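Local coordinates for probable transcriptional regulator (PDB 3ON2), which is of unknown function but probably acts as a DNA-binding transcriptional regulator of the TetR family, at residues A[28-33]-A[54-59]; A[77-82]-A[87-92]. All blocks are in the same frame, centred on the assembly; numbering follows the deposited sequence. Where two conformers were deposited one is given.

Contact 1 (A[28-33]-A[54-59]); sequences DGVDGL and RDRQAL
Arg56 reaches across to the carbonyl oxygen of Leu33 with two N-H groups. NE gives the firmer bond, 3.0 Å to Leu33 O. It comes from above the carbonyl plane, and the N-H...O angle of 135° shows it is bent. NH1 adds a weak bond to Leu33 O at 3.2 Å. Val30 O also lies at the edge of the guanidinium group. It comes within a doubtful 2.5 Å of Arg56 NH1, at an angle too poor for a hydrogen bond. Carbon atoms flank the same nitrogen: Leu33 CB is 3.7 Å and Val30 CG2 4.0 Å from Arg56 NH1. The Arg56 side chain can span the gap because CG is anti to the backbone N (chi1 -176°) and the chain runs on extended to NE. An alanine here would remove the guanidinium group and would probably leave Leu33 O without these two donors. The contact belongs to the TetR-type DNA-binding domain. It joins the turn after helix 13-28 to the first turn of helix 56-81, the helix that follows the predicted helix-turn-helix. Further out, each segment has its own local bonds. Backbone bonds from Gly32 N to Gly29 O and from Leu33 N to Val30 O fix the 3-10 turn at 30-32. The side chain of Asp55 N-caps the helix that carries Arg56, with Ala58 N bonded to Asp55 OD1 at 2.9 Å. Leu33 is buried against Leu25, Leu38 and Leu63. A sulfate ion, probably from the crystallisation liquor, is a distant and weak partner of Arg56 NE.

Contact 2 (A[77-82]-A[87-92]); sequences RAVEEA and RARFAA
Val79 CG1 stands anti to the backbone N (chi1 170°), beside the carbonyl carbon, and this sets the methyl against Arg89. Arg89 starts with CG anti to its own carbonyl carbon (chi1 -71°) and stays extended as far as NE, which brings the guanidinium group alongside the valine. The methyl then lies over the centre of one guanidinium face, with Val79 CG1 3.9 Å from Arg89 NE. No direct hydrogen bond joins 77-82 to 87-92, but a water bridges the same two residues. It accepts from Arg89 NE at 2.6 Å and can donate to Val79 O at 3.0 Å, though other acceptors compete for its protons. The methyls of Ala78, Ala82 and Ala92 line the close approach of the backbones. Ala92 CB meets Ala82 CB at 3.7 Å and also rests 3.6 Å from Ala78 O. Ala78 CB in turn packs 3.7 Å from Ala92 O. Ala82 CB also lies 4.0 Å from the backbone oxygen Ala88 O. The CA atoms of Ala78 and Ala92 are 5.6 Å apart, a short spacing that their small side chains permit. The two segments form the end of an antiparallel alpha-alpha hairpin. The end of helix 56-81 turns back through a short loop onto the start of helix 86-103. Helix 122-144 lies against the pair: its Ile138 touches both Val79 and Arg89, and its Glu141 forms a salt bridge with Arg89 NH1. Also on helix 86-103, Phe90 meets Trp193 of helix 181-196 edge-to-face.

Overall arrangement
From the N terminus, the chain runs through helix 13-28 into the turn of contact 1. It then passes through the predicted DNA-binding motif, which includes helix 35-41 and is partly unmodelled, before the start of helix 56-81 returns to close that loop. The same helix runs on to its far end, where contact 2 closes a much shorter loop of four residues onto helix 86-103. The two contacts follow in series and neither nest nor cross. Their centres are about 34 Å apart, on opposite sides of the chain's centre. Helix 56-81 thus connects the TetR-type DNA-binding region, tied by contact 1, to helix 86-103, where the C-terminal helices begin, through contact 2.

Contact 1 (A[28-33]-A[54-59])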
# COMPACT_ATOMS: atom_id res chain seq x y z
N ASP A 28 9.65 -5.80 -14.80
CA ASP A 28 9.15 -5.65 -16.17
C ASP A 28 7.80 -4.94 -16.29
O ASP A 28 7.36 -4.62 -17.40
CB ASP A 28 9.07 -7.03 -16.87
CG ASP A 28 10.43 -7.75 -16.99
OD1 ASP A 28 11.50 -7.09 -17.13
OD2 ASP A 28 10.44 -9.02 -16.97
N GLY A 29 7.12 -4.69 -15.17
CA GLY A 29 5.77 -4.12 -15.23
C GLY A 29 4.66 -5.15 -15.42
O GLY A 29 4.92 -6.31 -15.73
N VAL A 30 3.42 -4.72 -15.24
CA VAL A 30 2.25 -5.63 -15.33
C VAL A 30 2.12 -6.35 -16.68
O VAL A 30 1.68 -7.51 -16.74
CB VAL A 30 0.93 -4.90 -14.93
CG1 VAL A 30 0.59 -3.81 -15.93
CG2 VAL A 30 -0.23 -5.89 -14.79
N ASP A 31 2.55 -5.71 -17.76
CA ASP A 31 2.49 -6.32 -19.10
C ASP A 31 3.57 -7.40 -19.30
O ASP A 31 3.46 -8.23 -20.21
CB ASP A 31 2.56 -5.26 -20.22
CG ASP A 31 1.41 -4.24 -20.13
OD1 ASP A 31 0.26 -4.63 -19.80
OD2 ASP A 31 1.64 -3.04 -20.40
N GLY A 32 4.59 -7.41 -18.43
CA GLY A 32 5.55 -8.51 -18.39
C GLY A 32 5.07 -9.73 -17.60
O GLY A 32 5.79 -10.73 -17.47
N LEU A 33 3.85 -9.65 -17.05
CA LEU A 33 3.31 -10.76 -16.27
C LEU A 33 2.57 -11.76 -17.12
O LEU A 33 1.59 -11.43 -17.80
CB LEU A 33 2.36 -10.27 -15.17
CG LEU A 33 2.97 -9.74 -13.88
CD1 LEU A 33 1.85 -9.43 -12.93
CD2 LEU A 33 3.91 -10.77 -13.27
N ARG A 54 -6.79 -19.82 -11.54
CA ARG A 54 -7.73 -20.18 -12.62
C ARG A 54 -7.36 -19.47 -13.92
O ARG A 54 -7.49 -20.04 -15.00
CB ARG A 54 -9.15 -19.75 -12.19
CG ARG A 54 -10.26 -19.96 -13.19
CD ARG A 54 -11.08 -21.22 -12.92
NE ARG A 54 -11.53 -21.34 -11.54
CZ ARG A 54 -12.81 -21.26 -11.13
NH1 ARG A 54 -13.09 -21.41 -9.85
NH2 ARG A 54 -13.79 -21.04 -12.01
N ASP A 55 -6.91 -18.22 -13.82
CA ASP A 55 -6.52 -17.42 -14.98
C ASP A 55 -5.67 -16.24 -14.52
O ASP A 55 -5.45 -16.05 -13.32
CB ASP A 55 -7.76 -16.92 -15.75
CG ASP A 55 -8.79 -16.21 -14.83
OD1 ASP A 55 -8.42 -15.52 -13.85
OD2 ASP A 55 -10.01 -16.34 -15.10
N ARG A 56 -5.19 -15.47 -15.49
CA ARG A 56 -4.35 -14.32 -15.21
C ARG A 56 -5.02 -13.37 -14.25
O ARG A 56 -4.37 -12.84 -13.35
CB ARG A 56 -4.02 -13.57 -16.51
CG ARG A 56 -3.05 -12.39 -16.31
CD ARG A 56 -2.45 -11.93 -17.66
NE ARG A 56 -1.33 -11.02 -17.42
CZ ARG A 56 -1.38 -9.71 -17.61
NH1 ARG A 56 -0.33 -8.95 -17.35
NH2 ARG A 56 -2.49 -9.15 -18.07
N GLN A 57 -6.30 -13.09 -14.47
CA GLN A 57 -7.01 -12.15 -13.59
C GLN A 57 -7.02 -12.61 -12.13
O GLN A 57 -6.92 -11.79 -11.25
CB GLN A 57 -8.43 -11.86 -14.08
CG GLN A 57 -9.09 -10.68 -13.36
CD GLN A 57 -8.36 -9.39 -13.63
OE1 GLN A 57 -8.09 -9.07 -14.77
NE2 GLN A 57 -8.02 -8.64 -12.57
N ALA A 58 -7.11 -13.92 -11.88
CA ALA A 58 -7.08 -14.41 -10.50
C ALA A 58 -5.70 -14.13 -9.87
O ALA A 58 -5.60 -13.74 -8.71
CB ALA A 58 -7.41 -15.89 -10.44
N LEU A 59 -4.64 -14.30 -10.65
CA LEU A 59 -3.29 -13.92 -10.21
C LEU A 59 -3.17 -12.41 -9.85
O LEU A 59 -2.62 -12.04 -8.78
CB LEU A 59 -2.25 -14.29 -11.27
CG LEU A 59 -0.82 -13.83 -10.95
CD1 LEU A 59 -0.31 -14.58 -9.72
CD2 LEU A 59 0.08 -14.09 -12.16

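Contact 2 (A[77-82]-A[87-92])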
# COMPACT_ATOMS: atom_id res chain seq x y z
N ARG A 77 2.25 -1.35 11.90
CA ARG A 77 3.57 -1.36 12.52
C ARG A 77 4.11 0.05 12.79
O ARG A 77 4.73 0.31 13.83
CB ARG A 77 4.55 -2.17 11.67
CG ARG A 77 4.22 -3.64 11.64
CD ARG A 77 5.38 -4.44 11.07
NE ARG A 77 5.68 -4.03 9.70
CZ ARG A 77 5.26 -4.68 8.62
NH1 ARG A 77 5.57 -4.24 7.41
NH2 ARG A 77 4.56 -5.81 8.77
N ALA A 78 3.87 0.95 11.85
CA ALA A 78 4.29 2.32 12.02
C ALA A 78 3.64 2.92 13.27
O ALA A 78 4.30 3.60 14.05
CB ALA A 78 3.95 3.15 10.78
N VAL A 79 2.34 2.68 13.42
CA VAL A 79 1.62 3.14 14.62
C VAL A 79 2.20 2.51 15.92
O VAL A 79 2.53 3.22 16.86
CB VAL A 79 0.08 2.91 14.45
CG1 VAL A 79 -0.68 3.13 15.77
CG2 VAL A 79 -0.45 3.85 13.36
N GLU A 80 2.37 1.19 15.93
CA GLU A 80 3.01 0.50 17.06
C GLU A 80 4.41 1.02 17.42
O GLU A 80 4.78 1.06 18.59
CB GLU A 80 3.13 -0.99 16.73
CG GLU A 80 1.92 -1.79 17.05
CD GLU A 80 2.01 -2.41 18.42
OE1 GLU A 80 2.23 -1.66 19.41
OE2 GLU A 80 1.88 -3.65 18.53
N GLU A 81 5.22 1.35 16.41
CA GLU A 81 6.59 1.84 16.65
C GLU A 81 6.58 3.22 17.34
O GLU A 81 7.46 3.53 18.15
CB GLU A 81 7.35 1.93 15.32
CG GLU A 81 8.70 2.62 15.37
CD GLU A 81 9.36 2.62 14.02
OE1 GLU A 81 9.98 1.59 13.66
OE2 GLU A 81 9.25 3.64 13.30
N ALA A 82 5.59 4.05 16.98
CA ALA A 82 5.56 5.45 17.35
C ALA A 82 4.95 5.65 18.73
O ALA A 82 4.22 4.79 19.25
CB ALA A 82 4.77 6.25 16.31
N ARG A 87 -0.10 13.37 17.17
CA ARG A 87 0.87 14.03 16.28
C ARG A 87 1.94 13.06 15.80
O ARG A 87 2.29 13.07 14.61
CB ARG A 87 1.50 15.29 16.91
CG ARG A 87 2.45 15.94 15.96
CD ARG A 87 2.96 17.29 16.36
NE ARG A 87 3.51 17.95 15.17
CZ ARG A 87 3.95 19.21 15.14
NH1 ARG A 87 3.89 19.97 16.23
NH2 ARG A 87 4.45 19.71 14.00
N ALA A 88 2.43 12.22 16.70
CA ALA A 88 3.41 11.16 16.37
C ALA A 88 2.86 10.09 15.43
O ALA A 88 3.56 9.64 14.52
CB ALA A 88 3.94 10.51 17.63
N ARG A 89 1.61 9.69 15.65
CA ARG A 89 0.98 8.69 14.80
C ARG A 89 0.76 9.20 13.40
O ARG A 89 0.94 8.45 12.44
CB ARG A 89 -0.37 8.26 15.37
CG ARG A 89 -0.24 7.45 16.61
CD ARG A 89 -1.59 7.06 17.16
NE ARG A 89 -1.39 6.11 18.23
CZ ARG A 89 -2.29 5.24 18.67
NH1 ARG A 89 -3.51 5.18 18.14
NH2 ARG A 89 -1.96 4.43 19.65
N PHE A 90 0.31 10.45 13.27
CA PHE A 90 0.08 11.06 11.95
C PHE A 90 1.39 11.10 11.19
O PHE A 90 1.44 10.72 10.03
CB PHE A 90 -0.46 12.49 12.07
CG PHE A 90 -1.95 12.59 12.37
CD1 PHE A 90 -2.59 11.67 13.20
CD2 PHE A 90 -2.68 13.66 11.88
CE1 PHE A 90 -3.94 11.81 13.51
CE2 PHE A 90 -4.04 13.80 12.18
CZ PHE A 90 -4.67 12.87 12.98
N ALA A 91 2.45 11.58 11.85
CA ALA A 91 3.78 11.60 11.26
C ALA A 91 4.28 10.21 10.87
O ALA A 91 4.83 10.02 9.77
CB ALA A 91 4.79 12.31 12.20
N ALA A 92 4.09 9.22 11.74
CA ALA A 92 4.55 7.86 11.42
C ALA A 92 3.80 7.23 10.25
O ALA A 92 4.42 6.55 9.43
CB ALA A 92 4.46 6.94 12.65
O HOH W 1 0.97 5.03 18.61